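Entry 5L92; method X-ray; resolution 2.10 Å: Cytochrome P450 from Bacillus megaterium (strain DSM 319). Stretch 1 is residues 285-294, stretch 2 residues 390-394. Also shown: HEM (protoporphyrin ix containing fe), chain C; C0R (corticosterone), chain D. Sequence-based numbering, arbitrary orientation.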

ATOM      1  N   TYR A 285      -4.227   2.646  12.578  1.00 23.75           N
ATOM      2  CA  TYR A 285      -5.163   3.753  12.757  1.00 25.48           C
ATOM      3  C   TYR A 285      -5.499   4.459  11.447  1.00 24.70           C
ATOM      4  O   TYR A 285      -6.646   4.864  11.244  1.00 23.22           O
ATOM      5  CB  TYR A 285      -4.572   4.750  13.775  1.00 25.79           C
ATOM      6  CG  TYR A 285      -5.557   5.737  14.357  1.00 26.66           C
ATOM      7  CD1 TYR A 285      -6.445   5.371  15.372  1.00 27.56           C
ATOM      8  CD2 TYR A 285      -5.592   7.031  13.904  1.00 27.77           C
ATOM      9  CE1 TYR A 285      -7.335   6.304  15.899  1.00 28.29           C
ATOM     10  CE2 TYR A 285      -6.441   7.951  14.425  1.00 28.36           C
ATOM     11  CZ  TYR A 285      -7.318   7.598  15.412  1.00 28.85           C
ATOM     12  OH  TYR A 285      -8.166   8.553  15.884  1.00 28.85           O
ATOM     13  N   ARG A 286      -4.523   4.592  10.548  1.00 23.34           N
ATOM     14  CA  ARG A 286      -4.703   5.246   9.262  1.00 24.29           C
ATOM     15  C   ARG A 286      -4.022   4.409   8.175  1.00 23.82           C
ATOM     16  O   ARG A 286      -3.020   4.778   7.568  1.00 21.72           O
ATOM     17  CB  ARG A 286      -4.208   6.677   9.306  1.00 25.13           C
ATOM     18  CG  ARG A 286      -5.277   7.602   9.953  1.00 28.96           C
ATOM     19  CD  ARG A 286      -5.058   9.063   9.633  1.00 29.87           C
ATOM     20  NE  ARG A 286      -5.834   9.910  10.506  1.00 31.85           N
ATOM     21  CZ  ARG A 286      -7.130  10.154  10.373  1.00 32.84           C
ATOM     22  NH1 ARG A 286      -7.814   9.600   9.389  1.00 31.55           N
ATOM     23  NH2 ARG A 286      -7.751  10.950  11.240  1.00 31.59           N
ATOM     24  N   SER A 287      -4.564   3.232   7.996  1.00 22.72           N
ATOM     25  CA  SER A 287      -3.915   2.207   7.190  1.00 23.12           C
ATOM     26  C   SER A 287      -3.831   2.636   5.725  1.00 22.91           C
ATOM     27  O   SER A 287      -4.857   3.001   5.141  1.00 22.76           O
ATOM     28  CB  SER A 287      -4.698   0.920   7.332  1.00 22.79           C
ATOM     29  OG  SER A 287      -5.154   0.756   8.676  1.00 23.42           O
ATOM     30  N   PRO A 288      -2.647   2.580   5.106  1.00 23.22           N
ATOM     31  CA  PRO A 288      -2.506   2.884   3.658  1.00 23.35           C
ATOM     32  C   PRO A 288      -3.412   2.071   2.746  1.00 23.28           C
ATOM     33  O   PRO A 288      -3.786   2.546   1.665  1.00 24.32           O
ATOM     34  CB  PRO A 288      -1.022   2.561   3.406  1.00 23.60           C
ATOM     35  CG  PRO A 288      -0.386   2.817   4.756  1.00 24.23           C
ATOM     36  CD  PRO A 288      -1.348   2.218   5.700  1.00 23.33           C
ATOM     37  N   VAL A 289      -3.761   0.853   3.143  1.00 21.45           N
ATOM     38  CA  VAL A 289      -4.713   0.017   2.426  1.00 22.05           C
ATOM     39  C   VAL A 289      -5.876  -0.296   3.369  1.00 21.97           C
ATOM     40  O   VAL A 289      -5.687  -0.944   4.402  1.00 22.30           O
ATOM     41  CB  VAL A 289      -4.064  -1.259   1.892  1.00 22.87           C
ATOM     42  CG1 VAL A 289      -5.090  -2.115   1.107  1.00 22.82           C
ATOM     43  CG2 VAL A 289      -2.854  -0.923   0.948  1.00 23.73           C
ATOM     44  N   GLN A 290      -7.077   0.177   3.026  1.00 22.23           N
ATOM     45  CA  GLN A 290      -8.223   0.028   3.935  1.00 22.86           C
ATOM     46  C   GLN A 290      -8.947  -1.308   3.791  1.00 23.52           C
ATOM     47  O   GLN A 290      -9.578  -1.771   4.760  1.00 23.50           O
ATOM     48  CB  GLN A 290      -9.240   1.146   3.722  1.00 23.23           C
ATOM     49  CG  GLN A 290      -8.790   2.489   4.251  1.00 23.57           C
ATOM     50  CD  GLN A 290      -8.726   2.534   5.758  1.00 24.63           C
ATOM     51  OE1 GLN A 290      -9.705   2.231   6.436  1.00 22.83           O
ATOM     52  NE2 GLN A 290      -7.564   2.862   6.288  1.00 23.13           N
ATOM     53  N   ALA A 291      -8.869  -1.924   2.614  1.00 22.74           N
ATOM     54  CA  ALA A 291      -9.644  -3.116   2.281  1.00 24.32           C
ATOM     55  C   ALA A 291      -9.000  -3.799   1.078  1.00 25.31           C
ATOM     56  O   ALA A 291      -8.218  -3.197   0.353  1.00 25.11           O
ATOM     57  CB  ALA A 291     -11.107  -2.757   1.958  1.00 24.27           C
ATOM     58  N   LEU A 292      -9.372  -5.056   0.869  1.00 26.73           N
ATOM     59  CA  LEU A 292      -8.913  -5.881  -0.237  1.00 29.79           C
ATOM     60  C   LEU A 292     -10.138  -6.499  -0.910  1.00 30.21           C
ATOM     61  O   LEU A 292     -11.285  -6.213  -0.536  1.00 28.81           O
ATOM     62  CB  LEU A 292      -7.939  -6.954   0.282  1.00 29.49           C
ATOM     63  CG  LEU A 292      -6.675  -6.361   0.916  1.00 28.60           C
ATOM     64  CD1 LEU A 292      -5.834  -7.408   1.626  1.00 29.40           C
ATOM     65  CD2 LEU A 292      -5.873  -5.713  -0.196  1.00 29.63           C
ATOM     66  N   HIS A 293      -9.894  -7.348  -1.911  1.00 32.25           N
ATOM     67  CA  HIS A 293     -10.963  -8.021  -2.642  1.00 33.04           C
ATOM     68  C   HIS A 293     -10.660  -9.502  -2.739  1.00 31.51           C
ATOM     69  O   HIS A 293      -9.507  -9.889  -2.891  1.00 30.25           O
ATOM     70  CB  HIS A 293     -11.139  -7.458  -4.055  1.00 35.62           C
ATOM     71  CG  HIS A 293     -11.809  -6.122  -4.094  1.00 39.01           C
ATOM     72  ND1 HIS A 293     -11.152  -4.947  -3.800  1.00 39.66           N
ATOM     73  CD2 HIS A 293     -13.090  -5.777  -4.374  1.00 40.25           C
ATOM     74  CE1 HIS A 293     -11.992  -3.937  -3.907  1.00 40.96           C
ATOM     75  NE2 HIS A 293     -13.176  -4.413  -4.253  1.00 39.95           N
ATOM     76  N   ARG A 294     -11.703 -10.312  -2.648  1.00 27.90           N
ATOM     77  CA  ARG A 294     -11.631 -11.749  -2.863  1.00 28.19           C
ATOM     78  C   ARG A 294     -12.878 -12.172  -3.636  1.00 29.55           C
ATOM     79  O   ARG A 294     -13.875 -11.446  -3.698  1.00 28.67           O
ATOM     80  CB  ARG A 294     -11.516 -12.533  -1.552  1.00 28.24           C
ATOM     81  CG  ARG A 294     -10.236 -12.251  -0.681  1.00 28.39           C
ATOM     82  CD  ARG A 294      -9.024 -12.770  -1.383  1.00 29.19           C
ATOM     83  NE  ARG A 294      -7.777 -12.819  -0.599  1.00 27.48           N
ATOM     84  CZ  ARG A 294      -6.842 -11.881  -0.600  1.00 28.35           C
ATOM     85  NH1 ARG A 294      -7.000 -10.741  -1.267  1.00 29.38           N
ATOM     86  NH2 ARG A 294      -5.756 -12.066   0.108  1.00 28.00           N
ATOM     87  N   THR A 390     -10.197   3.673  -3.854  1.00 32.97           N
ATOM     88  CA  THR A 390     -10.548   2.662  -2.860  1.00 34.75           C
ATOM     89  C   THR A 390      -9.412   1.679  -2.629  1.00 34.28           C
ATOM     90  O   THR A 390      -9.432   0.963  -1.634  1.00 34.09           O
ATOM     91  CB  THR A 390     -11.834   1.876  -3.247  1.00 35.04           C
ATOM     92  OG1 THR A 390     -11.551   0.908  -4.250  1.00 37.22           O
ATOM     93  CG2 THR A 390     -12.885   2.763  -3.752  1.00 35.67           C
ATOM     94  N   PHE A 391      -8.415   1.633  -3.520  1.00 34.70           N
ATOM     95  CA  PHE A 391      -7.302   0.726  -3.320  1.00 35.97           C
ATOM     96  C   PHE A 391      -6.254   1.292  -2.352  1.00 39.68           C
ATOM     97  O   PHE A 391      -5.558   0.504  -1.685  1.00 33.86           O
ATOM     98  CB  PHE A 391      -6.642   0.398  -4.666  1.00 37.00           C
ATOM     99  CG  PHE A 391      -7.513  -0.360  -5.616  1.00 38.54           C
ATOM    100  CD1 PHE A 391      -7.953  -1.642  -5.322  1.00 40.72           C
ATOM    101  CD2 PHE A 391      -7.845   0.195  -6.847  1.00 42.95           C
ATOM    102  CE1 PHE A 391      -8.728  -2.355  -6.248  1.00 45.39           C
ATOM    103  CE2 PHE A 391      -8.617  -0.505  -7.771  1.00 41.10           C
ATOM    104  CZ  PHE A 391      -9.058  -1.775  -7.475  1.00 44.40           C
ATOM    105  N   VAL A 392      -6.136   2.624  -2.234  1.00 33.39           N
ATOM    106  CA  VAL A 392      -5.195   3.218  -1.286  1.00 31.67           C
ATOM    107  C   VAL A 392      -5.868   4.332  -0.488  1.00 29.98           C
ATOM    108  O   VAL A 392      -6.868   4.916  -0.896  1.00 30.56           O
ATOM    109  CB  VAL A 392      -3.903   3.734  -1.967  1.00 32.30           C
ATOM    110  CG1 VAL A 392      -3.206   2.591  -2.650  1.00 33.72           C
ATOM    111  CG2 VAL A 392      -4.195   4.864  -2.944  1.00 31.11           C
ATOM    112  N   TYR A 393      -5.284   4.623   0.668  1.00 27.18           N
ATOM    113  CA  TYR A 393      -5.866   5.537   1.636  1.00 27.34           C
ATOM    114  C   TYR A 393      -4.771   6.518   2.062  1.00 25.92           C
ATOM    115  O   TYR A 393      -3.759   6.130   2.652  1.00 24.17           O
ATOM    116  CB  TYR A 393      -6.442   4.751   2.814  1.00 25.94           C
ATOM    117  CG  TYR A 393      -6.846   5.643   3.967  1.00 25.89           C
ATOM    118  CD1 TYR A 393      -8.097   6.230   4.005  1.00 26.86           C
ATOM    119  CD2 TYR A 393      -5.973   5.909   5.011  1.00 25.34           C
ATOM    120  CE1 TYR A 393      -8.486   7.067   5.078  1.00 27.23           C
ATOM    121  CE2 TYR A 393      -6.353   6.736   6.090  1.00 26.48           C
ATOM    122  CZ  TYR A 393      -7.614   7.304   6.107  1.00 27.86           C
ATOM    123  OH  TYR A 393      -7.965   8.140   7.154  1.00 28.92           O
ATOM    124  N   GLY A 394      -4.921   7.778   1.701  1.00 26.04           N
ATOM    125  CA  GLY A 394      -3.856   8.708   1.988  1.00 26.18           C
ATOM    126  C   GLY A 394      -4.222  10.080   1.499  1.00 28.03           C
ATOM    127  O   GLY A 394      -5.342  10.319   1.044  1.00 27.67           O
TER
HETATM  128  CHA HEM C 501       0.845  -7.473  -0.892  1.00 26.11           C
HETATM  129  CHB HEM C 501       0.031  -3.503   1.847  1.00 24.31           C
HETATM  130  CHC HEM C 501       4.345  -1.720   0.701  1.00 25.51           C
HETATM  131  CHD HEM C 501       4.902  -5.412  -2.380  1.00 26.34           C
HETATM  132  C1A HEM C 501       0.283  -6.561  -0.008  1.00 25.59           C
HETATM  133  C2A HEM C 501      -0.960  -6.751   0.708  1.00 25.52           C
HETATM  134  C3A HEM C 501      -1.186  -5.654   1.447  1.00 25.46           C
HETATM  135  C4A HEM C 501      -0.085  -4.741   1.252  1.00 25.00           C
HETATM  136  CMA HEM C 501      -2.396  -5.415   2.372  1.00 25.60           C
HETATM  137  CAA HEM C 501      -1.883  -7.997   0.616  1.00 25.60           C
HETATM  138  CBA HEM C 501      -2.556  -8.126  -0.751  1.00 26.25           C
HETATM  139  CGA HEM C 501      -3.689  -9.118  -0.735  1.00 27.06           C
HETATM  140  O1A HEM C 501      -3.787  -9.941   0.184  1.00 25.97           O
HETATM  141  O2A HEM C 501      -4.540  -9.092  -1.641  1.00 28.18           O
HETATM  142  C1B HEM C 501       1.129  -2.676   1.833  1.00 24.65           C
HETATM  143  C2B HEM C 501       1.360  -1.496   2.655  1.00 25.53           C
HETATM  144  C3B HEM C 501       2.562  -1.008   2.306  1.00 25.72           C
HETATM  145  C4B HEM C 501       3.106  -1.855   1.263  1.00 25.22           C
HETATM  146  CMB HEM C 501       0.397  -0.972   3.737  1.00 24.70           C
HETATM  147  CAB HEM C 501       3.353   0.194   2.865  1.00 25.76           C
HETATM  148  CBB HEM C 501       3.153   0.692   4.096  1.00 27.93           C
HETATM  149  C1C HEM C 501       4.878  -2.574  -0.237  1.00 25.88           C
HETATM  150  C2C HEM C 501       6.114  -2.380  -0.945  1.00 26.40           C
HETATM  151  C3C HEM C 501       6.269  -3.399  -1.771  1.00 27.20           C
HETATM  152  C4C HEM C 501       5.124  -4.260  -1.667  1.00 25.62           C
HETATM  153  CMC HEM C 501       7.136  -1.229  -0.753  1.00 26.76           C
HETATM  154  CAC HEM C 501       7.478  -3.511  -2.709  1.00 27.57           C
HETATM  155  CBC HEM C 501       8.272  -4.575  -2.650  1.00 32.84           C
HETATM  156  C1D HEM C 501       3.864  -6.291  -2.260  1.00 26.38           C
HETATM  157  C2D HEM C 501       3.713  -7.506  -3.035  1.00 27.87           C
HETATM  158  C3D HEM C 501       2.584  -8.104  -2.628  1.00 28.09           C
HETATM  159  C4D HEM C 501       1.998  -7.256  -1.595  1.00 27.22           C
HETATM  160  CMD HEM C 501       4.727  -7.942  -4.127  1.00 27.92           C
HETATM  161  CAD HEM C 501       1.959  -9.431  -3.125  1.00 28.95           C
HETATM  162  CBD HEM C 501       2.400 -10.615  -2.242  1.00 29.65           C
HETATM  163  CGD HEM C 501       1.708 -11.922  -2.579  1.00 31.41           C
HETATM  164  O1D HEM C 501       2.235 -13.002  -2.228  1.00 32.45           O
HETATM  165  O2D HEM C 501       0.603 -11.929  -3.179  1.00 31.70           O
HETATM  166  NA  HEM C 501       0.815  -5.326   0.338  1.00 26.91           N
HETATM  167  NB  HEM C 501       2.206  -2.842   0.991  1.00 25.96           N
HETATM  168  NC  HEM C 501       4.291  -3.732  -0.714  1.00 27.49           N
HETATM  169  ND  HEM C 501       2.785  -6.164  -1.426  1.00 27.57           N
HETATM  170 FE   HEM C 501       2.602  -4.548  -0.148  1.00 22.92          FE
HETATM  171  C1  C0R D 502      -1.703  -3.276  -2.942  1.00 33.03           C
HETATM  172  C2  C0R D 502      -0.647  -3.253  -1.822  1.00 31.25           C
HETATM  173  C3  C0R D 502       0.872  -3.348  -2.311  1.00 29.40           C
HETATM  174  C4  C0R D 502       1.181  -2.820  -3.799  1.00 34.16           C
HETATM  175  C5  C0R D 502       0.009  -2.449  -4.708  1.00 34.29           C
HETATM  176  C6  C0R D 502       0.305  -1.870  -6.153  1.00 34.55           C
HETATM  177  C7  C0R D 502      -0.610  -2.663  -7.239  1.00 37.48           C
HETATM  178  C8  C0R D 502      -2.074  -2.675  -6.842  1.00 37.78           C
HETATM  179  C9  C0R D 502      -2.336  -3.214  -5.370  1.00 36.67           C
HETATM  180  C10 C0R D 502      -1.471  -2.564  -4.231  1.00 35.49           C
HETATM  181  C11 C0R D 502      -3.923  -3.246  -5.107  1.00 37.60           C
HETATM  182  C12 C0R D 502      -4.710  -4.059  -6.301  1.00 41.16           C
HETATM  183  C13 C0R D 502      -4.458  -3.523  -7.694  1.00 41.67           C
HETATM  184  C14 C0R D 502      -2.834  -3.461  -7.928  1.00 40.55           C
HETATM  185  C15 C0R D 502      -2.720  -2.974  -9.161  1.00 40.87           C
HETATM  186  C16 C0R D 502      -3.913  -3.707  -9.971  1.00 40.73           C
HETATM  187  C17 C0R D 502      -4.855  -4.339  -8.703  1.00 45.39           C
HETATM  188  C18 C0R D 502      -5.099  -2.104  -7.862  1.00 40.23           C
HETATM  189  C19 C0R D 502      -1.842  -1.081  -4.000  1.00 34.41           C
HETATM  190  C20 C0R D 502      -6.365  -4.340  -9.070  1.00 51.02           C
HETATM  191  C21 C0R D 502      -7.281  -5.529  -8.744  1.00 53.95           C
HETATM  192  O1  C0R D 502       1.841  -3.679  -1.637  1.00 29.12           O
HETATM  193  O2  C0R D 502      -4.405  -2.011  -5.017  1.00 36.62           O
HETATM  194  O3  C0R D 502      -6.847  -3.371  -9.646  1.00 50.49           O
HETATM  195  O4  C0R D 502      -8.614  -5.117  -9.031  1.00 53.69           O
HETATM  196  O   HOH W   1      -7.330   1.741   0.736  1.00 27.02           O

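Two irregular loop segments, running in nearly opposite directions, meet in a compact contact centred on Tyr-393, which is held by one hydrogen bond at its backbone and another at its hydroxyl. The pairing is closest where Pro-288 lies beside Tyr-393 (CA to CA 4.7 Å) and Val-289 beside Val-392 (4.9 Å between CA atoms). There Tyr-393 N donates to Pro-288 O at 2.7 Å, and Val-392 CA adds a CA-H...O contact to the same oxygen at 3.3 Å. Proline has no amide hydrogen to give, but its carbonyl is free to accept.

The Tyr-393 side chain (chi1 t) points toward stretch 1 and carries the largest share of the 427 Å² buried between the stretches. At its tip, Arg-286 NH1 donates to Tyr-393 OH (2.7 Å), the hydroxyl lying at the edge of the guanidinium, near its plane, where N-H groups can reach it. Arg-286 CB sits at the edge of the tyrosine ring, 3.9 Å from Tyr-393 CE2, and the rest of the arginine side chain passes round the hydroxyl end to bring NH1 to the phenol oxygen. Over one ring face lies Gln-290 NE2, fixed by a hydrogen bond to Ser-287 O (2.9 Å); Gln-290 CG packs on Tyr-393 CB at 3.6 Å. A long, flexible amide can thus cover the ring while satisfying a loop carbonyl.

Water 1 joins the backbones, accepting from Gln-290 N (2.8 Å) and donating to Thr-390 O (3.3 Å). Farther along, contacts are looser: Val-289 CG1 is 3.9 Å from Phe-391 O, and His-293 ND1 is 4.3 Å from Phe-391 CE1. Phe-391 also offers one ring face to corticosterone C18, while Val-289 CG2 approaches heme CHB (4.0 Å), apolar surfaces suited to these ligands. Arg-294, outside the contact, instead binds the heme carboxylate through NH1 to O2A (3.0 Å) and NH2 to O1A (2.9 Å).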